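Long-range contacts in dipeptidase AC. Metallo peptidase. MEROPS family M19 (PDB 3LY0), which probably hydrolyses dipeptides at a two-zinc active site, occupied here by a phosphinate mimic of L-Ala-D-Ala: residues 55-60 with 94-99; 118-123 with 350-355; 234-239 with 290-295. All blocks are in the same frame, centred on the assembly; numbering follows the deposited sequence.

In the fold
The three contacts sample the wall of a TIM-barrel-type metallopeptidase at different depths from its zinc site. Contact 1 reaches the pocket itself: Tyr-58 touches the phosphinate inhibitor, and the side chain of Ala-56 lies about 4 Å from a bound zinc ion. Contact 3 begins directly after the zinc ligand His-233, with the side chain of Ser-234 about 7 Å from the inhibitor. Contacts 1 and 3 fall on opposite sides of the chain's centre, their own centres 30 Å apart. Contact 2 is further from the metals, the side chain of Leu-351 about 12 Å from that of His-13, and its centre is 23 Å from contact 1 and 25 Å from contact 3.

Contact 1: 55-60 with 94-99; sequences FAIYVP and PVALAM. With LY0 ((2R)-3-[(R)-[(1R)-1-aminoethyl](hydroxy)phosphoryl]-2-methylpropanoic acid), chain C.
The ring of Tyr-58 has the inhibitor LY0 over one face and the backbone N of Pro-60 over the other. The inhibitor's amino nitrogen, N1, is displaced toward the rim, 3.4 Å from Tyr-58 CD2, while its methyl carbon C1 lies nearer the phenol end, 3.7 Å from Tyr-58 CZ. Trp-166 meets the same ring with its plane inclined at about 50°, and Tyr-58 OH is hydrogen-bonded to His-65 ND1, which ties down the far end of the phenol. Behind this pocket residue runs a β/α layer of the TIM-barrel type: strand 55-57, hydrogen-bonded to strand 132-139, is backed by helix 94-99, whose axis lies 9.0 Å away and runs nearly antiparallel to it at 157°. Ile-57 points its CG2, anti to the backbone N, at the helix and sets it 3.9 Å from Ala-96 CB. Met-99 slides past Ile-57 in the opposite direction, and its bend at chi3 (81°) brings the thioether against the backbone of Tyr-58. There Met-99 SD approaches Tyr-58 O to 3.1 Å, a close contact at a buried carbonyl that has no hydrogen-bond partner in the model. Further along, Val-59 and Val-95 cross obliquely, CG2 of Val-59 lying 4.1 Å from CG1 of Val-95.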
ATOM      1  N   PHE A  55      -3.928   0.101   6.646  1.00  8.97           N
ATOM      2  CA  PHE A  55      -3.953  -1.331   6.938  1.00  9.00           C
ATOM      3  C   PHE A  55      -4.820  -2.033   5.902  1.00  8.74           C
ATOM      4  O   PHE A  55      -6.035  -1.855   5.872  1.00 10.17           O
ATOM      5  CB  PHE A  55      -4.477  -1.564   8.365  1.00  8.59           C
ATOM      6  CG  PHE A  55      -3.481  -1.198   9.427  1.00  8.42           C
ATOM      7  CD1 PHE A  55      -2.738  -2.183  10.069  1.00  9.04           C
ATOM      8  CD2 PHE A  55      -3.260   0.132   9.751  1.00  8.83           C
ATOM      9  CE1 PHE A  55      -1.782  -1.842  11.030  1.00  9.60           C
ATOM     10  CE2 PHE A  55      -2.303   0.482  10.700  1.00  9.16           C
ATOM     11  CZ  PHE A  55      -1.575  -0.503  11.338  1.00  9.41           C
ATOM     12  N   ALA A  56      -4.170  -2.807   5.041  1.00  8.42           N
ATOM     13  CA  ALA A  56      -4.847  -3.430   3.917  1.00  8.36           C
ATOM     14  C   ALA A  56      -5.623  -4.672   4.297  1.00 10.45           C
ATOM     15  O   ALA A  56      -5.122  -5.554   5.004  1.00  9.47           O
ATOM     16  CB  ALA A  56      -3.836  -3.763   2.821  1.00  9.73           C
ATOM     17  N   ILE A  57      -6.851  -4.720   3.794  1.00  9.79           N
ATOM     18  CA  ILE A  57      -7.654  -5.930   3.742  1.00  9.45           C
ATOM     19  C   ILE A  57      -7.438  -6.495   2.345  1.00 10.48           C
ATOM     20  O   ILE A  57      -7.848  -5.890   1.358  1.00 10.82           O
ATOM     21  CB  ILE A  57      -9.137  -5.595   3.952  1.00 10.03           C
ATOM     22  CG1 ILE A  57      -9.369  -5.051   5.370  1.00 12.47           C
ATOM     23  CG2 ILE A  57     -10.023  -6.808   3.646  1.00 11.07           C
ATOM     24  CD1 ILE A  57     -10.694  -4.370   5.547  1.00 15.66           C
ATOM     25  N   TYR A  58      -6.775  -7.643   2.268  1.00 12.00           N
ATOM     26  CA  TYR A  58      -6.418  -8.257   0.998  1.00 11.22           C
ATOM     27  C   TYR A  58      -6.792  -9.726   1.069  1.00 10.04           C
ATOM     28  O   TYR A  58      -6.439 -10.400   2.028  1.00 11.24           O
ATOM     29  CB  TYR A  58      -4.918  -8.068   0.726  1.00 15.11           C
ATOM     30  CG  TYR A  58      -4.223  -9.245   0.076  1.00 12.63           C
ATOM     31  CD1 TYR A  58      -4.335  -9.487  -1.291  1.00 12.26           C
ATOM     32  CD2 TYR A  58      -3.441 -10.105   0.832  1.00 12.88           C
ATOM     33  CE1 TYR A  58      -3.700 -10.568  -1.876  1.00 14.23           C
ATOM     34  CE2 TYR A  58      -2.792 -11.175   0.256  1.00 14.63           C
ATOM     35  CZ  TYR A  58      -2.928 -11.409  -1.093  1.00 15.22           C
ATOM     36  OH  TYR A  58      -2.269 -12.487  -1.651  1.00 18.59           O
ATOM     37  N   VAL A  59      -7.526 -10.205   0.066  1.00  9.32           N
ATOM     38  CA  VAL A  59      -8.017 -11.579   0.054  1.00 11.96           C
ATOM     39  C   VAL A  59      -7.049 -12.461  -0.731  1.00 10.68           C
ATOM     40  O   VAL A  59      -6.887 -12.286  -1.936  1.00 11.65           O
ATOM     41  CB  VAL A  59      -9.428 -11.656  -0.583  1.00 11.42           C
ATOM     42  CG1 VAL A  59      -9.902 -13.103  -0.683  1.00 13.65           C
ATOM     43  CG2 VAL A  59     -10.409 -10.816   0.208  1.00 11.61           C
ATOM     44  N   PRO A  60      -6.383 -13.410  -0.049  1.00 12.20           N
ATOM     45  CA  PRO A  60      -5.426 -14.260  -0.777  1.00 14.13           C
ATOM     46  C   PRO A  60      -6.097 -15.289  -1.680  1.00 13.41           C
ATOM     47  O   PRO A  60      -7.180 -15.785  -1.373  1.00 14.24           O
ATOM     48  CB  PRO A  60      -4.681 -14.996   0.344  1.00 16.54           C
ATOM     49  CG  PRO A  60      -4.962 -14.207   1.594  1.00 17.62           C
ATOM     50  CD  PRO A  60      -6.316 -13.609   1.406  1.00 15.59           C
ATOM     51  N   PRO A  94     -16.574 -13.102   3.322  1.00 10.97           N
ATOM     52  CA  PRO A  94     -16.229 -13.593   4.663  1.00 12.53           C
ATOM     53  C   PRO A  94     -14.771 -13.290   5.033  1.00  9.74           C
ATOM     54  O   PRO A  94     -14.458 -13.020   6.199  1.00 10.82           O
ATOM     55  CB  PRO A  94     -16.472 -15.107   4.554  1.00 14.83           C
ATOM     56  CG  PRO A  94     -17.486 -15.240   3.458  1.00 13.91           C
ATOM     57  CD  PRO A  94     -17.153 -14.157   2.469  1.00 13.64           C
ATOM     58  N   VAL A  95     -13.877 -13.312   4.048  1.00 10.05           N
ATOM     59  CA  VAL A  95     -12.462 -13.088   4.340  1.00 11.34           C
ATOM     60  C   VAL A  95     -12.252 -11.609   4.656  1.00 10.20           C
ATOM     61  O   VAL A  95     -11.557 -11.265   5.617  1.00 10.32           O
ATOM     62  CB  VAL A  95     -11.535 -13.549   3.179  1.00 11.56           C
ATOM     63  CG1 VAL A  95     -10.086 -13.239   3.511  1.00 12.66           C
ATOM     64  CG2 VAL A  95     -11.699 -15.040   2.924  1.00 12.96           C
ATOM     65  N   ALA A  96     -12.872 -10.739   3.864  1.00 10.41           N
ATOM     66  CA  ALA A  96     -12.759  -9.301   4.075  1.00  9.30           C
ATOM     67  C   ALA A  96     -13.387  -8.923   5.417  1.00 10.01           C
ATOM     68  O   ALA A  96     -12.860  -8.074   6.144  1.00 10.35           O
ATOM     69  CB  ALA A  96     -13.422  -8.532   2.943  1.00 12.53           C
ATOM     70  N   LEU A  97     -14.531  -9.528   5.744  1.00 10.72           N
ATOM     71  CA  LEU A  97     -15.135  -9.296   7.059  1.00 10.55           C
ATOM     72  C   LEU A  97     -14.217  -9.761   8.187  1.00 10.17           C
ATOM     73  O   LEU A  97     -14.112  -9.087   9.206  1.00 10.90           O
ATOM     74  CB  LEU A  97     -16.509  -9.961   7.181  1.00 11.19           C
ATOM     75  CG  LEU A  97     -17.653  -9.311   6.405  1.00 12.84           C
ATOM     76  CD1 LEU A  97     -18.924 -10.119   6.601  1.00 16.00           C
ATOM     77  CD2 LEU A  97     -17.876  -7.870   6.861  1.00 13.16           C
ATOM     78  N   ALA A  98     -13.569 -10.911   8.022  1.00 10.58           N
ATOM     79  CA  ALA A  98     -12.647 -11.390   9.044  1.00 10.65           C
ATOM     80  C   ALA A  98     -11.547 -10.364   9.288  1.00  9.71           C
ATOM     81  O   ALA A  98     -11.229 -10.033  10.428  1.00 11.84           O
ATOM     82  CB  ALA A  98     -12.052 -12.740   8.648  1.00 11.85           C
ATOM     83  N   MET A  99     -10.960  -9.851   8.213  1.00  9.91           N
ATOM     84  CA  MET A  99      -9.835  -8.940   8.358  1.00 10.01           C
ATOM     85  C   MET A  99     -10.287  -7.582   8.916  1.00  8.88           C
ATOM     86  O   MET A  99      -9.630  -7.004   9.783  1.00  9.67           O
ATOM     87  CB  MET A  99      -9.098  -8.801   7.019  1.00 10.88           C
ATOM     88  CG  MET A  99      -8.561 -10.159   6.508  1.00 10.92           C
ATOM     89  SD  MET A  99      -7.727 -10.148   4.881  1.00  5.36           S
ATOM     90  CE  MET A  99      -6.096  -9.577   5.344  1.00 15.13           C
TER
HETATM   91  P   LY0 C 363       1.124  -7.140  -1.638  1.00 12.30           P
HETATM   92  C1  LY0 C 363       0.390  -9.803  -1.227  1.00 16.69           C
HETATM   93  N1  LY0 C 363      -0.894  -8.008  -0.098  1.00 11.58           N
HETATM   94  C2  LY0 C 363       0.410  -8.439  -0.573  1.00 13.43           C
HETATM   95  C4  LY0 C 363       2.910  -7.462  -1.923  1.00 13.75           C
HETATM   96  C5  LY0 C 363       3.359  -7.379  -3.355  1.00 13.92           C
HETATM   97  C6  LY0 C 363       2.849  -6.150  -4.059  1.00 12.37           C
HETATM   98  C7  LY0 C 363       4.824  -7.661  -3.570  1.00 16.28           C
HETATM   99  O31 LY0 C 363       0.891  -5.842  -0.902  1.00 12.01           O
HETATM  100  O32 LY0 C 363       0.328  -7.096  -2.985  1.00 11.45           O
HETATM  101  O61 LY0 C 363       2.932  -6.085  -5.411  1.00 12.92           O
HETATM  102  O62 LY0 C 363       2.326  -5.211  -3.435  1.00 11.69           O

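Contact 2: 118-123 with 350-355; sequences RTAAEV and LLERTW. Unlike the reference sequence in segment 350-355: Thr-354 (reference Ser).
Leu-351 is the first residue of 350-355 to reach segment 118-123. Its CD1 meets Val-123 CG2 at 4.2 Å, the two side chains crossing at about a right angle, while its CB faces the methyl of Ala-120. The carbonyl of Leu-351 accepts two backbone bonds, from Thr-354 N and Trp-355 N, so this oxygen is held by two N-H groups. Glu-352 follows with its methylene chain: CG packs 3.6 Å from Ala-120 CB, and the chain then extends until OE1 forms a salt bridge with Arg-124. Within the turn, Thr-354 OG1 donates to Leu-350 O at 2.9 Å, from above the carbonyl plane.

Trp-355 carries the largest share of the contact on this side. Arg-118 O lies over one face of its indole and Leu-351 CD2 over the other, both toward the rim, with CD2 3.8 Å above the plane. The benzo edge points at the start of helix 120-123, where Ala-120 N lies in the ring plane, 3.4 Å from Trp-355 CE3. Thr-119 C comes in obliquely, 3.5 Å from Trp-355 CZ3. The backbone met here is well fixed. Thr-119 is the N-cap, its OG1 accepting from Glu-122 N, and Glu-122 OE1 reaches back to take the N-H of Arg-118 in a bond close to straight (170°).

Helices 120-129 and 336-354, far apart in sequence, thus come together on the outside of the barrel-type sheet. Leu-351 and Trp-355 both rest on Ile-135 of strand 132-139, Trp-355 NE1 is hydrogen-bonded to Arg-160 O of strand 159-163, and Leu-350 leans on Met-207 of strand 207-208.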
ATOM      1  N   ARG A 118     -11.162   7.841  10.584  1.00 11.60           N
ATOM      2  CA  ARG A 118     -12.117   7.990   9.500  1.00 12.08           C
ATOM      3  C   ARG A 118     -12.048   9.372   8.856  1.00 13.83           C
ATOM      4  O   ARG A 118     -12.665   9.605   7.813  1.00 16.75           O
ATOM      5  CB  ARG A 118     -13.534   7.697  10.019  1.00 15.92           C
ATOM      6  CG  ARG A 118     -13.707   6.243  10.445  1.00 15.63           C
ATOM      7  CD  ARG A 118     -15.002   5.989  11.225  1.00 18.93           C
ATOM      8  NE  ARG A 118     -15.239   4.551  11.364  1.00 20.31           N
ATOM      9  CZ  ARG A 118     -14.674   3.771  12.286  1.00 18.37           C
ATOM     10  NH1 ARG A 118     -13.839   4.286  13.181  1.00 22.07           N
ATOM     11  NH2 ARG A 118     -14.943   2.467  12.311  1.00 21.66           N
ATOM     12  N   THR A 119     -11.294  10.280   9.471  1.00 13.94           N
ATOM     13  CA  THR A 119     -11.122  11.642   8.954  1.00 14.17           C
ATOM     14  C   THR A 119      -9.662  12.085   9.063  1.00 14.46           C
ATOM     15  O   THR A 119      -8.904  11.538   9.867  1.00 13.45           O
ATOM     16  CB  THR A 119     -11.961  12.660   9.757  1.00 14.10           C
ATOM     17  OG1 THR A 119     -11.353  12.863  11.039  1.00 15.58           O
ATOM     18  CG2 THR A 119     -13.398  12.175   9.943  1.00 16.02           C
ATOM     19  N   ALA A 120      -9.274  13.092   8.282  1.00 13.69           N
ATOM     20  CA  ALA A 120      -7.901  13.592   8.329  1.00 14.29           C
ATOM     21  C   ALA A 120      -7.622  14.254   9.681  1.00 13.66           C
ATOM     22  O   ALA A 120      -6.513  14.172  10.208  1.00 15.25           O
ATOM     23  CB  ALA A 120      -7.642  14.566   7.192  1.00 19.38           C
ATOM     24  N   ALA A 121      -8.643  14.892  10.247  1.00 14.75           N
ATOM     25  CA  ALA A 121      -8.497  15.515  11.554  1.00 16.23           C
ATOM     26  C   ALA A 121      -8.152  14.474  12.612  1.00 14.88           C
ATOM     27  O   ALA A 121      -7.318  14.717  13.489  1.00 17.17           O
ATOM     28  CB  ALA A 121      -9.764  16.276  11.937  1.00 17.32           C
ATOM     29  N   GLU A 122      -8.781  13.304  12.531  1.00 13.43           N
ATOM     30  CA  GLU A 122      -8.477  12.243  13.479  1.00 14.01           C
ATOM     31  C   GLU A 122      -7.039  11.754  13.319  1.00 14.87           C
ATOM     32  O   GLU A 122      -6.329  11.519  14.296  1.00 15.17           O
ATOM     33  CB  GLU A 122      -9.453  11.077  13.334  1.00 14.02           C
ATOM     34  CG  GLU A 122     -10.854  11.391  13.869  1.00 14.00           C
ATOM     35  CD  GLU A 122     -11.881  10.289  13.609  1.00 16.91           C
ATOM     36  OE1 GLU A 122     -11.557   9.270  12.964  1.00 15.10           O
ATOM     37  OE2 GLU A 122     -13.028  10.442  14.071  1.00 19.28           O
ATOM     38  N   VAL A 123      -6.605  11.594  12.075  1.00 14.44           N
ATOM     39  CA  VAL A 123      -5.230  11.196  11.830  1.00 14.53           C
ATOM     40  C   VAL A 123      -4.240  12.197  12.435  1.00 13.99           C
ATOM     41  O   VAL A 123      -3.287  11.807  13.104  1.00 14.90           O
ATOM     42  CB  VAL A 123      -4.964  11.025  10.327  1.00 15.24           C
ATOM     43  CG1 VAL A 123      -3.481  10.794  10.080  1.00 13.10           C
ATOM     44  CG2 VAL A 123      -5.805   9.875   9.760  1.00 13.84           C
ATOM     45  N   LEU A 350      -2.387  14.778   1.393  1.00 12.34           N
ATOM     46  CA  LEU A 350      -3.136  13.988   0.424  1.00 11.46           C
ATOM     47  C   LEU A 350      -4.514  13.596   0.986  1.00 10.88           C
ATOM     48  O   LEU A 350      -5.534  13.674   0.285  1.00 11.39           O
ATOM     49  CB  LEU A 350      -2.325  12.745   0.025  1.00 12.23           C
ATOM     50  CG  LEU A 350      -2.976  11.755  -0.955  1.00  9.61           C
ATOM     51  CD1 LEU A 350      -3.999  10.847  -0.269  1.00 11.80           C
ATOM     52  CD2 LEU A 350      -3.608  12.472  -2.147  1.00 11.99           C
ATOM     53  N   LEU A 351      -4.545  13.170   2.243  1.00 12.25           N
ATOM     54  CA  LEU A 351      -5.812  12.779   2.854  1.00 12.41           C
ATOM     55  C   LEU A 351      -6.777  13.952   2.873  1.00 14.14           C
ATOM     56  O   LEU A 351      -7.958  13.788   2.594  1.00 14.36           O
ATOM     57  CB  LEU A 351      -5.611  12.222   4.261  1.00 13.29           C
ATOM     58  CG  LEU A 351      -4.789  10.933   4.354  1.00 13.77           C
ATOM     59  CD1 LEU A 351      -4.588  10.555   5.821  1.00 15.09           C
ATOM     60  CD2 LEU A 351      -5.440   9.799   3.565  1.00 15.92           C
ATOM     61  N   GLU A 352      -6.266  15.141   3.169  1.00 14.51           N
ATOM     62  CA  GLU A 352      -7.121  16.323   3.224  1.00 15.44           C
ATOM     63  C   GLU A 352      -7.639  16.674   1.831  1.00 15.23           C
ATOM     64  O   GLU A 352      -8.811  17.037   1.665  1.00 17.36           O
ATOM     65  CB  GLU A 352      -6.379  17.496   3.881  1.00 15.95           C
ATOM     66  CG  GLU A 352      -6.117  17.263   5.365  1.00 16.13           C
ATOM     67  CD  GLU A 352      -5.240  18.326   6.007  1.00 19.49           C
ATOM     68  OE1 GLU A 352      -5.390  18.542   7.228  1.00 19.87           O
ATOM     69  OE2 GLU A 352      -4.413  18.937   5.298  1.00 21.85           O
ATOM     70  N   ARG A 353      -6.780  16.535   0.822  1.00 15.35           N
ATOM     71  CA  ARG A 353      -7.195  16.796  -0.551  1.00 14.42           C
ATOM     72  C   ARG A 353      -8.226  15.800  -1.066  1.00 17.47           C
ATOM     73  O   ARG A 353      -8.983  16.109  -1.986  1.00 20.82           O
ATOM     74  CB  ARG A 353      -5.992  16.816  -1.497  1.00 16.88           C
ATOM     75  CG  ARG A 353      -4.989  17.914  -1.212  1.00 19.97           C
ATOM     76  CD  ARG A 353      -4.066  18.154  -2.400  1.00 23.13           C
ATOM     77  NE  ARG A 353      -3.212  17.011  -2.742  1.00 17.78           N
ATOM     78  CZ  ARG A 353      -2.150  16.635  -2.035  1.00 16.35           C
ATOM     79  NH1 ARG A 353      -1.816  17.286  -0.931  1.00 19.85           N
ATOM     80  NH2 ARG A 353      -1.422  15.601  -2.430  1.00 16.95           N
ATOM     81  N   THR A 354      -8.263  14.612  -0.471  1.00 15.20           N
ATOM     82  CA  THR A 354      -9.101  13.521  -0.966  1.00 13.88           C
ATOM     83  C   THR A 354     -10.409  13.399  -0.201  1.00 14.84           C
ATOM     84  O   THR A 354     -11.484  13.257  -0.794  1.00 15.32           O
ATOM     85  CB  THR A 354      -8.375  12.184  -0.815  1.00 13.58           C
ATOM     86  OG1 THR A 354      -7.192  12.215  -1.614  1.00 11.85           O
ATOM     87  CG2 THR A 354      -9.257  11.042  -1.285  1.00 14.10           C
ATOM     88  N   TRP A 355     -10.301  13.421   1.121  1.00 17.00           N
ATOM     89  CA  TRP A 355     -11.456  13.263   1.986  1.00 17.44           C
ATOM     90  C   TRP A 355     -12.166  14.601   2.155  1.00 21.20           C
ATOM     91  O   TRP A 355     -13.300  14.649   2.638  1.00 26.32           O
ATOM     92  CB  TRP A 355     -11.023  12.716   3.345  1.00 15.61           C
ATOM     93  CG  TRP A 355     -10.522  11.281   3.334  1.00 14.86           C
ATOM     94  CD1 TRP A 355     -10.704  10.337   2.354  1.00 14.19           C
ATOM     95  CD2 TRP A 355      -9.770  10.637   4.369  1.00 12.55           C
ATOM     96  NE1 TRP A 355     -10.106   9.156   2.717  1.00 13.83           N
ATOM     97  CE2 TRP A 355      -9.529   9.311   3.950  1.00 14.34           C
ATOM     98  CE3 TRP A 355      -9.277  11.054   5.611  1.00 13.51           C
ATOM     99  CZ2 TRP A 355      -8.824   8.404   4.728  1.00 13.20           C
ATOM    100  CZ3 TRP A 355      -8.583  10.153   6.382  1.00 15.58           C
ATOM    101  CH2 TRP A 355      -8.359   8.837   5.939  1.00 15.59           C
TER

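Contact 3: 234-239 with 290-295; sequences SNAHAV and DHLIDR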
ATOM      1  N   SER A 234       4.116   1.812  -4.858  1.00  8.82           N
ATOM      2  CA  SER A 234       4.638   1.606  -6.217  1.00  8.59           C
ATOM      3  C   SER A 234       5.862   2.477  -6.421  1.00  8.56           C
ATOM      4  O   SER A 234       5.919   3.599  -5.909  1.00  9.87           O
ATOM      5  CB  SER A 234       3.590   1.995  -7.263  1.00 11.11           C
ATOM      6  OG  SER A 234       2.432   1.190  -7.167  1.00 10.14           O
ATOM      7  N   ASN A 235       6.824   1.975  -7.198  1.00  9.28           N
ATOM      8  CA  ASN A 235       8.078   2.683  -7.426  1.00  9.97           C
ATOM      9  C   ASN A 235       8.250   3.133  -8.870  1.00  9.16           C
ATOM     10  O   ASN A 235       7.283   3.152  -9.635  1.00 10.72           O
ATOM     11  CB  ASN A 235       9.253   1.844  -6.921  1.00 11.51           C
ATOM     12  CG  ASN A 235       9.141   1.549  -5.428  1.00 10.85           C
ATOM     13  OD1 ASN A 235       8.475   2.285  -4.692  1.00 10.39           O
ATOM     14  ND2 ASN A 235       9.773   0.466  -4.976  1.00 10.92           N
ATOM     15  N   ALA A 236       9.472   3.514  -9.241  1.00  9.87           N
ATOM     16  CA  ALA A 236       9.703   4.122 -10.548  1.00 10.43           C
ATOM     17  C   ALA A 236      10.112   3.104 -11.601  1.00  9.86           C
ATOM     18  O   ALA A 236      11.183   2.505 -11.502  1.00 10.30           O
ATOM     19  CB  ALA A 236      10.749   5.222 -10.437  1.00 12.02           C
ATOM     20  N   HIS A 237       9.266   2.933 -12.612  1.00  9.53           N
ATOM     21  CA  HIS A 237       9.535   1.983 -13.689  1.00 10.38           C
ATOM     22  C   HIS A 237      10.844   2.293 -14.410  1.00 12.26           C
ATOM     23  O   HIS A 237      11.534   1.384 -14.871  1.00 12.99           O
ATOM     24  CB  HIS A 237       8.377   1.989 -14.680  1.00 11.18           C
ATOM     25  CG  HIS A 237       8.372   0.813 -15.599  1.00 11.96           C
ATOM     26  ND1 HIS A 237       9.040   0.808 -16.804  1.00 13.82           N
ATOM     27  CD2 HIS A 237       7.803  -0.409 -15.477  1.00 12.40           C
ATOM     28  CE1 HIS A 237       8.867  -0.362 -17.392  1.00 15.40           C
ATOM     29  NE2 HIS A 237       8.121  -1.118 -16.607  1.00 14.22           N
ATOM     30  N   ALA A 238      11.173   3.579 -14.499  1.00  9.94           N
ATOM     31  CA  ALA A 238      12.386   4.013 -15.194  1.00 12.16           C
ATOM     32  C   ALA A 238      13.637   3.505 -14.491  1.00 14.50           C
ATOM     33  O   ALA A 238      14.688   3.366 -15.124  1.00 17.10           O
ATOM     34  CB  ALA A 238      12.409   5.532 -15.320  1.00 15.31           C
ATOM     35  N   VAL A 239      13.533   3.221 -13.197  1.00 13.24           N
ATOM     36  CA  VAL A 239      14.643   2.676 -12.424  1.00 13.06           C
ATOM     37  C   VAL A 239      14.595   1.149 -12.375  1.00 13.61           C
ATOM     38  O   VAL A 239      15.610   0.482 -12.601  1.00 16.56           O
ATOM     39  CB  VAL A 239      14.641   3.255 -10.992  1.00 12.94           C
ATOM     40  CG1 VAL A 239      15.729   2.639 -10.145  1.00 13.37           C
ATOM     41  CG2 VAL A 239      14.766   4.775 -11.034  1.00 14.05           C
ATOM     42  N   ASP A 290      14.823   9.631  -5.275  1.00 12.31           N
ATOM     43  CA  ASP A 290      15.246  10.776  -6.071  1.00 11.92           C
ATOM     44  C   ASP A 290      14.418  10.896  -7.332  1.00 14.08           C
ATOM     45  O   ASP A 290      14.007  11.989  -7.714  1.00 16.10           O
ATOM     46  CB  ASP A 290      16.709  10.649  -6.491  1.00 13.78           C
ATOM     47  CG  ASP A 290      17.690  11.046  -5.394  1.00 15.49           C
ATOM     48  OD1 ASP A 290      17.283  11.614  -4.356  1.00 17.36           O
ATOM     49  OD2 ASP A 290      18.897  10.781  -5.592  1.00 16.58           O
ATOM     50  N   HIS A 291      14.200   9.774  -8.009  1.00 12.62           N
ATOM     51  CA  HIS A 291      13.465   9.811  -9.266  1.00 13.26           C
ATOM     52  C   HIS A 291      12.022  10.248  -9.043  1.00 13.54           C
ATOM     53  O   HIS A 291      11.489  11.075  -9.785  1.00 14.37           O
ATOM     54  CB  HIS A 291      13.509   8.459  -9.987  1.00 13.42           C
ATOM     55  CG  HIS A 291      13.018   8.522 -11.397  1.00 13.70           C
ATOM     56  ND1 HIS A 291      13.861   8.758 -12.462  1.00 19.39           N
ATOM     57  CD2 HIS A 291      11.776   8.405 -11.918  1.00 14.12           C
ATOM     58  CE1 HIS A 291      13.157   8.774 -13.580  1.00 20.34           C
ATOM     59  NE2 HIS A 291      11.889   8.563 -13.277  1.00 14.98           N
ATOM     60  N   LEU A 292      11.396   9.688  -8.014  1.00 10.90           N
ATOM     61  CA  LEU A 292      10.019  10.046  -7.682  1.00 12.61           C
ATOM     62  C   LEU A 292       9.911  11.513  -7.281  1.00 12.28           C
ATOM     63  O   LEU A 292       9.036  12.225  -7.769  1.00 12.65           O
ATOM     64  CB  LEU A 292       9.476   9.146  -6.572  1.00 12.41           C
ATOM     65  CG  LEU A 292       9.317   7.669  -6.952  1.00 11.89           C
ATOM     66  CD1 LEU A 292       9.011   6.843  -5.716  1.00 14.27           C
ATOM     67  CD2 LEU A 292       8.208   7.498  -7.976  1.00 12.29           C
ATOM     68  N   ILE A 293      10.814  11.961  -6.412  1.00 12.38           N
ATOM     69  CA  ILE A 293      10.789  13.341  -5.946  1.00 13.29           C
ATOM     70  C   ILE A 293      11.014  14.314  -7.096  1.00 14.50           C
ATOM     71  O   ILE A 293      10.359  15.347  -7.194  1.00 15.42           O
ATOM     72  CB  ILE A 293      11.815  13.574  -4.823  1.00 12.90           C
ATOM     73  CG1 ILE A 293      11.392  12.791  -3.576  1.00 14.74           C
ATOM     74  CG2 ILE A 293      11.921  15.063  -4.490  1.00 15.33           C
ATOM     75  CD1 ILE A 293      12.462  12.652  -2.524  1.00 14.88           C
ATOM     76  N   ASP A 294      11.950  13.977  -7.975  1.00 13.70           N
ATOM     77  CA  ASP A 294      12.258  14.852  -9.097  1.00 13.28           C
ATOM     78  C   ASP A 294      11.068  15.062 -10.030  1.00 18.04           C
ATOM     79  O   ASP A 294      10.830  16.174 -10.499  1.00 20.31           O
ATOM     80  CB  ASP A 294      13.439  14.292  -9.896  1.00 16.02           C
ATOM     81  CG  ASP A 294      13.903  15.242 -10.973  1.00 23.45           C
ATOM     82  OD1 ASP A 294      13.372  15.168 -12.101  1.00 31.09           O
ATOM     83  OD2 ASP A 294      14.791  16.070 -10.685  1.00 34.81           O
ATOM     84  N   ARG A 295      10.324  13.997 -10.308  1.00 15.37           N
ATOM     85  CA  ARG A 295       9.238  14.085 -11.274  1.00 16.18           C
ATOM     86  C   ARG A 295       7.904  14.465 -10.622  1.00 17.19           C
ATOM     87  O   ARG A 295       7.130  15.238 -11.181  1.00 19.97           O
ATOM     88  CB  ARG A 295       9.106  12.776 -12.059  1.00 17.94           C
ATOM     89  CG  ARG A 295      10.409  12.298 -12.729  1.00 23.33           C
ATOM     90  CD  ARG A 295      11.118  13.400 -13.519  1.00 27.51           C
ATOM     91  NE  ARG A 295      12.448  12.982 -13.973  1.00 32.82           N
ATOM     92  CZ  ARG A 295      12.717  12.497 -15.184  1.00 32.90           C
ATOM     93  NH1 ARG A 295      11.756  12.373 -16.089  1.00 32.33           N
ATOM     94  NH2 ARG A 295      13.958  12.143 -15.496  1.00 32.20           N
TER
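In this TIM-barrel-type fold, segment 234-239, in the loop after strand 230-231 and directly after the zinc ligand His-233, packs against helix 283-296. The tight part of the contact is made by His-291. With CG anti to the backbone N (chi1 -168°), its imidazole swings out from the helix and lies along the loop. Ala-236 CB comes to 3.7 Å from His-291 CD2, and Ala-238 CB is equally near His-291 NE2; both methyls approach the ring obliquely. At the root of the side chain, Val-239 CG2 lies 4.0 Å from His-291 CB as the two residues slide past each other in opposite directions. NE2 is also hydrogen-bonded to Asp-248 OD1, which would fix the rotation of the ring. An alanine here would remove the imidazole that rests against both loop methyls, together with the bond to Asp-248, and would probably loosen the tightest part of the contact.

The Leu-292 side is buried but looser. Leu-292, its CG anti to the carbonyl carbon, brings CD2 no nearer than 4.2 Å to Ala-236 CB. It also touches Leu-251 of helix 248-256 and Leu-263 of strand 260-263, so the loop methyl meets a cluster of apolar side chains. Close by, the buried amide of Asn-235 is held at both ends, OD1 by Asn-264 N and ND2 by the carbonyl of the pocket residue Phe-269, which probably leaves the loop little freedom next to the metal ligand.

Solvent is reached at the other end, where Ala-238 is exposed. Within the helix, Arg-295 NE forms a salt bridge with Asp-294 OD1 (3.0 Å), and His-291 CE1 lies 3.9 Å from the guanidinium plane of Arg-295, toward the rim of one face.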